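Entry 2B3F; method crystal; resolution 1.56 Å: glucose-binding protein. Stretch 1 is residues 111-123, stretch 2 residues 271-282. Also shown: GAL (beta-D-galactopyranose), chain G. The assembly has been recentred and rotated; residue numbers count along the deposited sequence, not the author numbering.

Stretch 1 111-123: IWSVPVNIHRSNV
Stretch 2, residues 271-282: GVFMMLSDSFGL

Two short antiparallel ladders, out of register by one residue, join these stretches, and Asn117 spans the break with its side chain. Asn117 (chi1 67°, p; chi2 7°; phi/psi -160/178) accepts from the backbone of Asp278 (Asp278 N to Asn117 OD1, 2.8 Å) and donates to its carboxylate (Asn117 ND2 to Asp278 OD2, 2.9 Å), so one amide holds both the backbone and the side chain of Asp278. That carboxylate (chi1 -66°, m; chi2 -53°) also receives the sugar: GAL O2 donates to Asp278 OD1 and GAL O3 to Asp278 OD2, each at 2.6 Å, as suits a sugar-binding protein.

The touching parts run 150° apart; 973 Å² is covered, both sides summed, and nearly all the touching residues are buried. Val114, Phe280, His119 and Leu276 point to one face of the sheet, Pro115, Ser279, Arg120 and Met275 to the other. In the first ladder Val114 (-117/114) faces Phe280 (-129/140) with CA atoms 5.2 Å apart, closed by Val114 N to Phe280 O at 2.8 Å and Phe280 N to Val114 O at 3.0 Å. Pro115 (-69/135) then pairs with Ser279 (-141/163) in a non-hydrogen-bonded position, CA to CA 4.0 Å, where proline's lack of an amide hydrogen costs no cross-strand bond. Val116 (-103/-19; chi1 68°, p) continues with a nearly straight bond from Val116 N to Asp278 O, 2.9 Å.

The second ladder pairs His119 (-104/156; chi1 -86°, m; chi2 -65°) with Leu276 (-148/166; chi1 56°, p; chi2 125°, between wells), CA to CA 5.3 Å, through His119 N to Leu276 O and Leu276 N to His119 O, both 3.0 Å. Leu276 CG packs 3.6 Å from His119 CB, and Leu276 CD1 lies 3.2 Å from GAL O2. Arg120 (-110/132) follows opposite Met275 (-99/163), CA to CA 4.7 Å, and Ser121 N reaches Met274 O at 2.8 Å.

Three serine hydroxyls add side-chain bonds: Ser113 OG (chi1 69°, p) donates to Ser279 OG (chi1 76°, p) at 2.7 Å; Ser277 OG (chi1 176°, t) donates to Asn117 O at 2.7 Å. At Gly281 (-123/-163) an ideal CB would come 2.8 Å from Trp112 O, a clash.

Arg120 is fully extended, all four chi angles near 180°. Its CD lies over the Phe273 ring (chi1 -173°, t; chi2 124°), 3.9 Å from the centroid and 13° off the normal. The long chain thus offers methylenes to the ring and still carries Arg120 NH2 to Val272 O, 2.9 Å. Asn122 (-90/68; chi1 61°, p; chi2 -41°) shares that carbonyl through Asn122 ND2 to Val272 O, 2.9 Å; Asn122 OD1 accepts from Met274 N at 3.0 Å and Arg120 NE at 3.1 Å.

Ile118 (chi1 -62°, m; chi2 -70°, m) has its CB directed away, yet its end returns: Ile118 CG2 meets Phe273 CE2 and Ile118 CD1 meets Met275 CE, each at 3.8 Å. Met275 (chi1, chi2 and chi3 all p) curls to supply that methyl.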

# COMPACT_ATOMS: atom_id res chain seq x y z
N ILE A 111 13.40 -12.34 12.73
CA ILE A 111 12.93 -11.88 11.41
C ILE A 111 11.58 -12.57 11.22
O ILE A 111 11.47 -13.78 11.41
CB ILE A 111 13.90 -12.27 10.28
CG1 ILE A 111 15.28 -11.66 10.54
CG2 ILE A 111 13.39 -11.77 8.97
CD1 ILE A 111 16.34 -12.06 9.56
N TRP A 112 10.54 -11.79 10.89
CA TRP A 112 9.17 -12.22 11.19
C TRP A 112 8.24 -12.44 10.01
O TRP A 112 7.14 -12.96 10.18
CB TRP A 112 8.54 -11.25 12.22
CG TRP A 112 9.38 -11.14 13.46
CD1 TRP A 112 10.25 -10.14 13.76
CD2 TRP A 112 9.45 -12.08 14.53
NE1 TRP A 112 10.86 -10.39 14.99
CE2 TRP A 112 10.38 -11.57 15.48
CE3 TRP A 112 8.82 -13.31 14.79
CZ2 TRP A 112 10.70 -12.26 16.66
CZ3 TRP A 112 9.12 -13.98 15.97
CH2 TRP A 112 10.05 -13.44 16.89
N SER A 113 8.68 -12.07 8.81
CA SER A 113 7.90 -12.35 7.60
C SER A 113 8.80 -12.33 6.36
O SER A 113 9.97 -11.91 6.43
CB SER A 113 6.74 -11.36 7.42
OG SER A 113 7.25 -10.09 7.11
N VAL A 114 8.24 -12.77 5.24
CA VAL A 114 8.94 -12.84 3.97
C VAL A 114 8.26 -11.90 2.98
O VAL A 114 7.10 -12.15 2.62
CB VAL A 114 8.92 -14.27 3.40
CG1 VAL A 114 9.75 -14.35 2.11
CG2 VAL A 114 9.37 -15.26 4.47
N PRO A 115 8.96 -10.85 2.55
CA PRO A 115 8.38 -9.91 1.58
C PRO A 115 8.20 -10.52 0.20
O PRO A 115 9.11 -11.20 -0.30
CB PRO A 115 9.37 -8.75 1.53
CG PRO A 115 10.35 -9.01 2.62
CD PRO A 115 10.32 -10.44 2.97
N VAL A 116 7.05 -10.29 -0.42
CA VAL A 116 6.79 -10.79 -1.77
C VAL A 116 6.91 -9.71 -2.84
O VAL A 116 7.05 -10.02 -4.01
CB VAL A 116 5.43 -11.52 -1.86
CG1 VAL A 116 4.26 -10.58 -1.67
CG2 VAL A 116 5.32 -12.27 -3.22
N ASN A 117 6.85 -8.45 -2.43
CA ASN A 117 6.79 -7.35 -3.36
C ASN A 117 7.19 -6.03 -2.72
O ASN A 117 7.51 -5.95 -1.51
CB ASN A 117 5.37 -7.24 -3.96
CG ASN A 117 4.32 -6.83 -2.94
OD1 ASN A 117 4.63 -6.48 -1.81
ND2 ASN A 117 3.05 -6.85 -3.35
N ILE A 118 7.19 -5.01 -3.55
CA ILE A 118 7.23 -3.62 -3.14
C ILE A 118 6.12 -2.91 -3.94
O ILE A 118 6.10 -2.95 -5.17
CB ILE A 118 8.58 -2.94 -3.46
CG1 ILE A 118 9.73 -3.63 -2.70
CG2 ILE A 118 8.54 -1.47 -3.15
CD1 ILE A 118 9.76 -3.44 -1.21
N HIS A 119 5.18 -2.28 -3.23
CA HIS A 119 4.26 -1.34 -3.85
C HIS A 119 4.68 0.10 -3.51
O HIS A 119 5.32 0.37 -2.48
CB HIS A 119 2.81 -1.55 -3.39
CG HIS A 119 2.01 -2.57 -4.16
ND1 HIS A 119 1.67 -2.43 -5.49
CD2 HIS A 119 1.42 -3.72 -3.75
CE1 HIS A 119 0.92 -3.45 -5.86
NE2 HIS A 119 0.75 -4.25 -4.82
N ARG A 120 4.28 1.02 -4.38
CA ARG A 120 4.46 2.45 -4.19
C ARG A 120 3.09 3.08 -3.92
O ARG A 120 2.13 2.83 -4.68
CB ARG A 120 5.02 3.07 -5.45
CG ARG A 120 5.41 4.51 -5.27
CD ARG A 120 6.15 5.02 -6.48
NE ARG A 120 6.65 6.36 -6.26
CZ ARG A 120 7.44 6.99 -7.11
NH1 ARG A 120 7.80 6.41 -8.23
NH2 ARG A 120 7.90 8.20 -6.84
N SER A 121 3.03 3.91 -2.89
CA SER A 121 1.81 4.58 -2.50
C SER A 121 1.57 5.87 -3.31
O SER A 121 0.43 6.13 -3.74
CB SER A 121 1.84 4.92 -1.01
OG SER A 121 0.70 5.72 -0.66
N ASN A 122 2.62 6.66 -3.52
CA ASN A 122 2.47 8.03 -4.03
C ASN A 122 2.54 8.10 -5.56
O ASN A 122 3.51 8.66 -6.13
CB ASN A 122 3.49 8.97 -3.37
CG ASN A 122 4.97 8.57 -3.64
OD1 ASN A 122 5.33 7.39 -3.61
ND2 ASN A 122 5.80 9.57 -3.90
N VAL A 123 1.52 7.55 -6.23
CA VAL A 123 1.42 7.64 -7.67
C VAL A 123 0.11 8.31 -8.08
O VAL A 123 -0.96 8.03 -7.52
CB VAL A 123 1.53 6.25 -8.37
CG1 VAL A 123 1.63 6.42 -9.88
CG2 VAL A 123 2.75 5.47 -7.81
N GLY A 271 10.94 12.20 -6.77
CA GLY A 271 12.21 11.79 -6.20
C GLY A 271 12.11 11.03 -4.89
O GLY A 271 13.13 10.61 -4.33
N VAL A 272 10.88 10.86 -4.40
CA VAL A 272 10.64 10.14 -3.15
C VAL A 272 9.67 9.01 -3.48
O VAL A 272 8.67 9.21 -4.18
CB VAL A 272 10.03 11.03 -2.05
CG1 VAL A 272 9.88 10.24 -0.74
CG2 VAL A 272 10.88 12.27 -1.83
N PHE A 273 9.99 7.82 -2.96
CA PHE A 273 9.22 6.61 -3.22
C PHE A 273 8.67 6.23 -1.86
O PHE A 273 9.41 5.84 -0.96
CB PHE A 273 10.17 5.55 -3.80
CG PHE A 273 9.52 4.28 -4.30
CD1 PHE A 273 9.71 3.86 -5.61
CD2 PHE A 273 8.83 3.43 -3.44
CE1 PHE A 273 9.18 2.66 -6.08
CE2 PHE A 273 8.30 2.21 -3.91
CZ PHE A 273 8.48 1.83 -5.23
N MET A 274 7.35 6.38 -1.69
CA MET A 274 6.70 5.98 -0.45
C MET A 274 6.29 4.52 -0.61
O MET A 274 5.38 4.20 -1.37
CB MET A 274 5.47 6.85 -0.14
CG MET A 274 4.79 6.42 1.13
SD MET A 274 3.37 7.46 1.58
CE MET A 274 4.16 8.82 2.34
N MET A 275 7.00 3.65 0.10
CA MET A 275 6.86 2.22 -0.13
C MET A 275 5.96 1.54 0.89
O MET A 275 5.67 2.08 1.96
CB MET A 275 8.24 1.52 -0.12
CG MET A 275 8.96 1.57 1.20
SD MET A 275 8.45 0.36 2.46
CE MET A 275 8.98 -1.20 1.73
N LEU A 276 5.53 0.34 0.51
CA LEU A 276 4.95 -0.64 1.41
C LEU A 276 5.33 -2.01 0.84
O LEU A 276 5.76 -2.10 -0.32
CB LEU A 276 3.40 -0.50 1.45
CG LEU A 276 2.72 -0.60 0.09
CD1 LEU A 276 1.65 -1.68 0.07
CD2 LEU A 276 2.20 0.76 -0.42
N SER A 277 5.15 -3.05 1.63
CA SER A 277 5.50 -4.39 1.18
C SER A 277 4.57 -5.41 1.77
O SER A 277 4.39 -5.46 2.98
CB SER A 277 6.96 -4.72 1.55
OG SER A 277 7.27 -6.05 1.19
N ASP A 278 3.94 -6.20 0.90
CA ASP A 278 3.14 -7.33 1.28
C ASP A 278 4.09 -8.48 1.61
O ASP A 278 5.02 -8.73 0.86
CB ASP A 278 2.21 -7.73 0.14
CG ASP A 278 1.15 -6.65 -0.15
OD1 ASP A 278 0.47 -6.26 0.82
OD2 ASP A 278 1.03 -6.23 -1.32
N SER A 279 3.85 -9.14 2.73
CA SER A 279 4.69 -10.22 3.23
C SER A 279 3.84 -11.32 3.84
O SER A 279 2.66 -11.12 4.16
CB SER A 279 5.72 -9.64 4.22
OG SER A 279 5.18 -9.34 5.48
N PHE A 280 4.45 -12.50 4.02
CA PHE A 280 3.81 -13.63 4.66
C PHE A 280 4.73 -14.17 5.74
O PHE A 280 5.93 -14.27 5.51
CB PHE A 280 3.52 -14.74 3.66
CG PHE A 280 2.38 -14.43 2.72
CD1 PHE A 280 1.07 -14.75 3.06
CD2 PHE A 280 2.63 -13.82 1.51
CE1 PHE A 280 0.01 -14.44 2.19
CE2 PHE A 280 1.59 -13.52 0.63
CZ PHE A 280 0.26 -13.83 0.99
N GLY A 281 4.16 -14.55 6.88
CA GLY A 281 4.91 -15.21 7.93
C GLY A 281 4.36 -16.56 8.31
O GLY A 281 3.56 -17.16 7.58
N LEU A 282 4.78 -17.02 9.48
CA LEU A 282 4.44 -18.34 9.97
C LEU A 282 3.86 -18.22 11.37
O LEU A 282 4.60 -18.14 12.35
CB LEU A 282 5.68 -19.23 9.96
CG LEU A 282 5.45 -20.70 10.35
CD1 LEU A 282 4.52 -21.37 9.36
CD2 LEU A 282 6.76 -21.45 10.39
C1 GAL G . -2.63 -2.65 0.19
C2 GAL G . -1.92 -3.96 -0.17
C3 GAL G . -1.95 -4.24 -1.66
C4 GAL G . -3.36 -4.13 -2.22
C5 GAL G . -4.00 -2.81 -1.71
C6 GAL G . -5.44 -2.57 -2.18
O1 GAL G . -2.66 -2.44 1.57
O2 GAL G . -0.58 -3.93 0.35
O3 GAL G . -1.43 -5.53 -1.93
O4 GAL G . -4.07 -5.27 -1.81
O5 GAL G . -3.97 -2.73 -0.31
O6 GAL G . -6.32 -3.44 -1.53
O HOH W 1 6.57 -15.47 11.11
O HOH W 2 10.01 9.83 -8.14